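Local coordinates for protein cephalosporin acylase (Bacillus halodurans, PDB 2NLZ) that probably acts as an N-terminal nucleophile hydrolase of the gamma-glutamyltranspeptidase family, perhaps a cephalosporin acylase, at residues T54-T59 against D206-I211; D184-K189 against G391-N396. The protein carries 1 engineered substitution. All blocks are in the same frame, centred on the assembly; numbering follows the deposited sequence.

From the N terminus the segments come in the order 54-59, 184-189, 206-211 and 391-396. Interaction 1 opens on helix 47-61 and closes a loop of 146 residues when helix 202-212 packs against it. Interaction 2 starts within that loop, in the C-terminal part of helix 180-186, and closes, with 201 residues between, at the short strand 392-393. The two loops therefore cross. Interaction 1 ties two helices together, and interaction 2 ties a helix to a small hairpin. Their centres lie about 14 Å apart. They also touch: Thr207 OG1 packs against Ile392 CD1 at 3.9 Å. Helix 202-212 thus contributes to one contact and borders the other.

Interaction 1: T54-T59 against D206-I211; sequences TATALT and DTLRSI
Leu208 of helix 202-212 meets Thr56 and Thr59 of helix 47-61 in a buried helix-to-helix packing contact of this gamma-glutamyltranspeptidase-type fold. The two segments stay well apart: the closest pair of CA atoms, Thr56 and Leu208, is 8.1 Å distant. One leucine spans the gap. Its CG is turned away from its own carbonyl carbon (chi1 -78°), and CD1 then continues the extended chain from CA (chi2 171°). The two methyls divide the work. CD1 of Leu208 lies 4.3 Å from CG2 of Thr59 and is equally near the carbonyl oxygen Thr56 O. CD2 of Leu208 faces CG2 of Thr56, a looser approach at 4.5 Å. Thr56 and Thr59 are three residues apart, so they present their methyls about one helical turn apart. The hydroxyl of Thr56 stays with its own helix, hydrogen-bonded to the carbonyl oxygens of Ile52 and Ala53. Between the two segments the contact is van der Waals only, and modest. Trp126 of helix 122-133 touches Thr56, Leu208 and Ile211, joining both partners. Helix 31-42 packs on Thr54, Ala57 and Leu58, and strand 359-365 on Thr54, Ala55 and Leu58.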
# COMPACT_ATOMS: atom_id res chain seq x y z
N THR D 54 -5.09 -25.37 -27.67
CA THR D 54 -5.23 -24.07 -27.05
C THR D 54 -5.13 -22.91 -28.05
O THR D 54 -5.82 -21.92 -27.91
CB THR D 54 -4.15 -23.90 -25.98
OG1 THR D 54 -4.08 -25.09 -25.17
CG2 THR D 54 -4.45 -22.71 -25.10
N ALA D 55 -4.26 -23.05 -29.05
CA ALA D 55 -4.05 -21.98 -30.02
C ALA D 55 -5.30 -21.79 -30.85
O ALA D 55 -5.80 -20.67 -30.99
CB ALA D 55 -2.86 -22.29 -30.91
N THR D 56 -5.81 -22.90 -31.38
CA THR D 56 -7.00 -22.88 -32.22
C THR D 56 -8.23 -22.48 -31.42
O THR D 56 -9.13 -21.84 -31.95
CB THR D 56 -7.26 -24.25 -32.90
OG1 THR D 56 -7.20 -25.29 -31.92
CG2 THR D 56 -6.23 -24.52 -33.97
N ALA D 57 -8.25 -22.87 -30.14
CA ALA D 57 -9.31 -22.45 -29.23
C ALA D 57 -9.34 -20.94 -29.07
O ALA D 57 -10.41 -20.34 -29.15
CB ALA D 57 -9.16 -23.12 -27.87
N LEU D 58 -8.16 -20.34 -28.89
CA LEU D 58 -7.98 -18.89 -28.73
C LEU D 58 -8.45 -18.10 -29.94
O LEU D 58 -8.86 -16.95 -29.83
CB LEU D 58 -6.51 -18.56 -28.45
CG LEU D 58 -5.96 -18.92 -27.06
CD1 LEU D 58 -4.44 -18.97 -27.04
CD2 LEU D 58 -6.48 -17.97 -26.00
N THR D 59 -8.38 -18.76 -31.10
CA THR D 59 -8.84 -18.21 -32.37
C THR D 59 -10.33 -17.88 -32.32
O THR D 59 -10.80 -16.96 -32.99
CB THR D 59 -8.49 -19.17 -33.50
OG1 THR D 59 -7.49 -18.58 -34.32
CG2 THR D 59 -9.70 -19.52 -34.34
N ASP D 206 -16.83 -24.01 -39.36
CA ASP D 206 -16.71 -24.60 -40.70
C ASP D 206 -15.27 -24.64 -41.18
O ASP D 206 -14.77 -25.67 -41.65
CB ASP D 206 -17.56 -23.83 -41.72
CG ASP D 206 -19.06 -24.03 -41.50
OD1 ASP D 206 -19.44 -25.02 -40.84
OD2 ASP D 206 -19.85 -23.19 -41.98
N THR D 207 -14.59 -23.50 -41.05
CA THR D 207 -13.23 -23.39 -41.55
C THR D 207 -12.24 -24.17 -40.69
O THR D 207 -11.30 -24.78 -41.22
CB THR D 207 -12.81 -21.92 -41.76
OG1 THR D 207 -11.44 -21.86 -42.15
CG2 THR D 207 -12.98 -21.13 -40.52
N LEU D 208 -12.45 -24.21 -39.37
CA LEU D 208 -11.60 -25.01 -38.51
C LEU D 208 -11.76 -26.48 -38.82
O LEU D 208 -10.78 -27.21 -38.87
CB LEU D 208 -11.86 -24.74 -37.03
CG LEU D 208 -11.25 -23.45 -36.49
CD1 LEU D 208 -11.75 -23.20 -35.08
CD2 LEU D 208 -9.72 -23.46 -36.52
N ARG D 209 -13.00 -26.90 -39.06
CA ARG D 209 -13.26 -28.26 -39.53
C ARG D 209 -12.58 -28.51 -40.88
O ARG D 209 -12.00 -29.57 -41.10
CB ARG D 209 -14.77 -28.52 -39.60
CG ARG D 209 -15.15 -29.98 -39.80
CD ARG D 209 -16.26 -30.41 -38.84
NE ARG D 209 -17.26 -29.36 -38.63
CZ ARG D 209 -18.15 -29.35 -37.65
NH1 ARG D 209 -18.20 -30.33 -36.76
NH2 ARG D 209 -19.00 -28.34 -37.55
N SER D 210 -12.61 -27.51 -41.77
CA SER D 210 -12.03 -27.69 -43.09
C SER D 210 -10.52 -27.85 -43.03
O SER D 210 -9.95 -28.57 -43.85
CB SER D 210 -12.43 -26.55 -44.03
OG SER D 210 -12.02 -26.80 -45.37
N ILE D 211 -9.86 -27.19 -42.07
CA ILE D 211 -8.40 -27.34 -41.96
C ILE D 211 -8.02 -28.55 -41.13
O ILE D 211 -6.92 -29.08 -41.27
CB ILE D 211 -7.63 -26.06 -41.49
CG1 ILE D 211 -8.25 -25.46 -40.24
CG2 ILE D 211 -7.61 -25.01 -42.58
CD1 ILE D 211 -8.08 -23.96 -40.18

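Interaction 2: D184-K189 against G391-N396; sequences DTFAPK and GIAMQN
Thr185 and Gly391 bring the two backbones closest, with their CA atoms 6.4 Å apart. Segment 184-189 runs from helix 180-186 into a loop. Gly391 has a left-handed backbone conformation (phi 71°), and the chain is extended from Ile392 to Gln395. The methyl of Thr185, CG2, rests on the backbone of Gly391, 4.2 Å from its CA. The hydroxyl of Thr185 does other work: OG1 is hydrogen-bonded to the carbonyl oxygen of Pro181, one turn back in the helix.

Gly391 leads into strand 392-393, which pairs antiparallel with strand 386-387 in a small beta hairpin. The helix packs on this hairpin. Val386 of the partner strand touches Thr185, Phe186 and Ala393, so it lies against both sides of the contact.

Phe186 makes the second contact. With chi1 at -61° its CG points away from the carbonyl carbon, and the ring reaches Ala393 and meets it with an edge. CE2 of Phe186 is 4.0 Å from CB of Ala393, and CZ of Phe186 is nearly as close. The alanine methyl lies near the ring plane, not over a face. One face of the ring is taken by the preceding residue: CG2 of Thr185 sits 3.8 Å above the plane of the Phe186 ring, over its centre. This methyl thus touches both the glycine and the phenyl ring. The rings of Trp182 and Phe381 also meet the Phe186 ring, each inclined at about 55°, and the backbone oxygens of Thr185 and Phe186 are hydrogen-bonded to the indole nitrogens of Trp199 and Trp163, respectively.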
# COMPACT_ATOMS: atom_id res chain seq x y z
N ASP D 184 -20.52 -8.50 -39.88
CA ASP D 184 -21.44 -9.63 -39.92
C ASP D 184 -21.00 -10.75 -38.96
O ASP D 184 -21.85 -11.38 -38.32
CB ASP D 184 -21.58 -10.17 -41.34
CG ASP D 184 -22.28 -9.21 -42.27
OD1 ASP D 184 -23.00 -8.31 -41.79
OD2 ASP D 184 -22.12 -9.36 -43.50
N THR D 185 -19.69 -10.95 -38.87
CA THR D 185 -19.08 -11.99 -38.04
C THR D 185 -18.93 -11.60 -36.57
O THR D 185 -19.30 -12.36 -35.69
CB THR D 185 -17.70 -12.37 -38.59
OG1 THR D 185 -17.83 -12.77 -39.96
CG2 THR D 185 -17.06 -13.49 -37.78
N PHE D 186 -18.37 -10.42 -36.31
CA PHE D 186 -17.99 -10.03 -34.95
C PHE D 186 -18.95 -9.05 -34.27
O PHE D 186 -18.85 -8.82 -33.06
CB PHE D 186 -16.57 -9.47 -34.93
CG PHE D 186 -15.54 -10.45 -35.38
CD1 PHE D 186 -15.35 -11.63 -34.69
CD2 PHE D 186 -14.77 -10.19 -36.50
CE1 PHE D 186 -14.39 -12.53 -35.10
CE2 PHE D 186 -13.82 -11.09 -36.92
CZ PHE D 186 -13.63 -12.27 -36.22
N ALA D 187 -19.86 -8.47 -35.05
CA ALA D 187 -20.92 -7.64 -34.49
C ALA D 187 -22.29 -8.01 -35.06
O ALA D 187 -22.92 -7.18 -35.71
CB ALA D 187 -20.61 -6.18 -34.74
N PRO D 188 -22.76 -9.24 -34.80
CA PRO D 188 -23.93 -9.72 -35.54
C PRO D 188 -25.23 -9.06 -35.12
O PRO D 188 -26.18 -9.04 -35.90
CB PRO D 188 -23.95 -11.22 -35.23
CG PRO D 188 -23.26 -11.36 -33.95
CD PRO D 188 -22.27 -10.25 -33.83
N LYS D 189 -25.27 -8.51 -33.91
CA LYS D 189 -26.45 -7.82 -33.42
C LYS D 189 -26.39 -6.32 -33.63
O LYS D 189 -27.15 -5.57 -33.02
CB LYS D 189 -26.68 -8.12 -31.93
CG LYS D 189 -27.68 -9.24 -31.65
CD LYS D 189 -26.99 -10.49 -31.15
CE LYS D 189 -27.98 -11.40 -30.44
NZ LYS D 189 -27.28 -12.33 -29.52
N GLY D 391 -15.19 -16.59 -41.25
CA GLY D 391 -14.63 -16.16 -39.97
C GLY D 391 -13.12 -16.08 -39.94
O GLY D 391 -12.50 -16.13 -38.87
N ILE D 392 -12.50 -15.97 -41.12
CA ILE D 392 -11.06 -15.79 -41.17
C ILE D 392 -10.79 -14.29 -41.11
O ILE D 392 -10.93 -13.57 -42.10
CB ILE D 392 -10.43 -16.41 -42.44
CG1 ILE D 392 -10.78 -17.90 -42.53
CG2 ILE D 392 -8.91 -16.24 -42.42
CD1 ILE D 392 -10.43 -18.54 -43.86
N ALA D 393 -10.44 -13.81 -39.92
CA ALA D 393 -10.01 -12.45 -39.78
C ALA D 393 -8.54 -12.37 -40.18
O ALA D 393 -7.68 -12.97 -39.53
CB ALA D 393 -10.20 -11.98 -38.36
N MET D 394 -8.27 -11.63 -41.25
CA MET D 394 -6.92 -11.54 -41.79
C MET D 394 -6.07 -10.57 -41.00
O MET D 394 -6.51 -9.49 -40.63
CB MET D 394 -6.97 -11.14 -43.26
CG MET D 394 -7.78 -12.10 -44.12
SD MET D 394 -7.02 -13.73 -44.30
CE MET D 394 -5.83 -13.40 -45.61
N GLN D 395 -4.83 -10.98 -40.75
CA GLN D 395 -3.85 -10.15 -40.05
C GLN D 395 -3.47 -8.88 -40.81
O GLN D 395 -3.66 -8.79 -42.02
CB GLN D 395 -2.59 -10.97 -39.78
CG GLN D 395 -1.87 -11.46 -41.02
CD GLN D 395 -0.58 -12.17 -40.68
OE1 GLN D 395 -0.13 -12.12 -39.54
NE2 GLN D 395 0.02 -12.85 -41.66
N ASN D 396 -2.93 -7.89 -40.10
CA ASN D 396 -2.37 -6.71 -40.76
C ASN D 396 -0.85 -6.59 -40.60
O ASN D 396 -0.31 -5.49 -40.62
CB ASN D 396 -3.09 -5.41 -40.37
CG ASN D 396 -2.75 -4.93 -38.96
OD1 ASN D 396 -2.59 -5.72 -38.04
ND2 ASN D 396 -2.65 -3.63 -38.81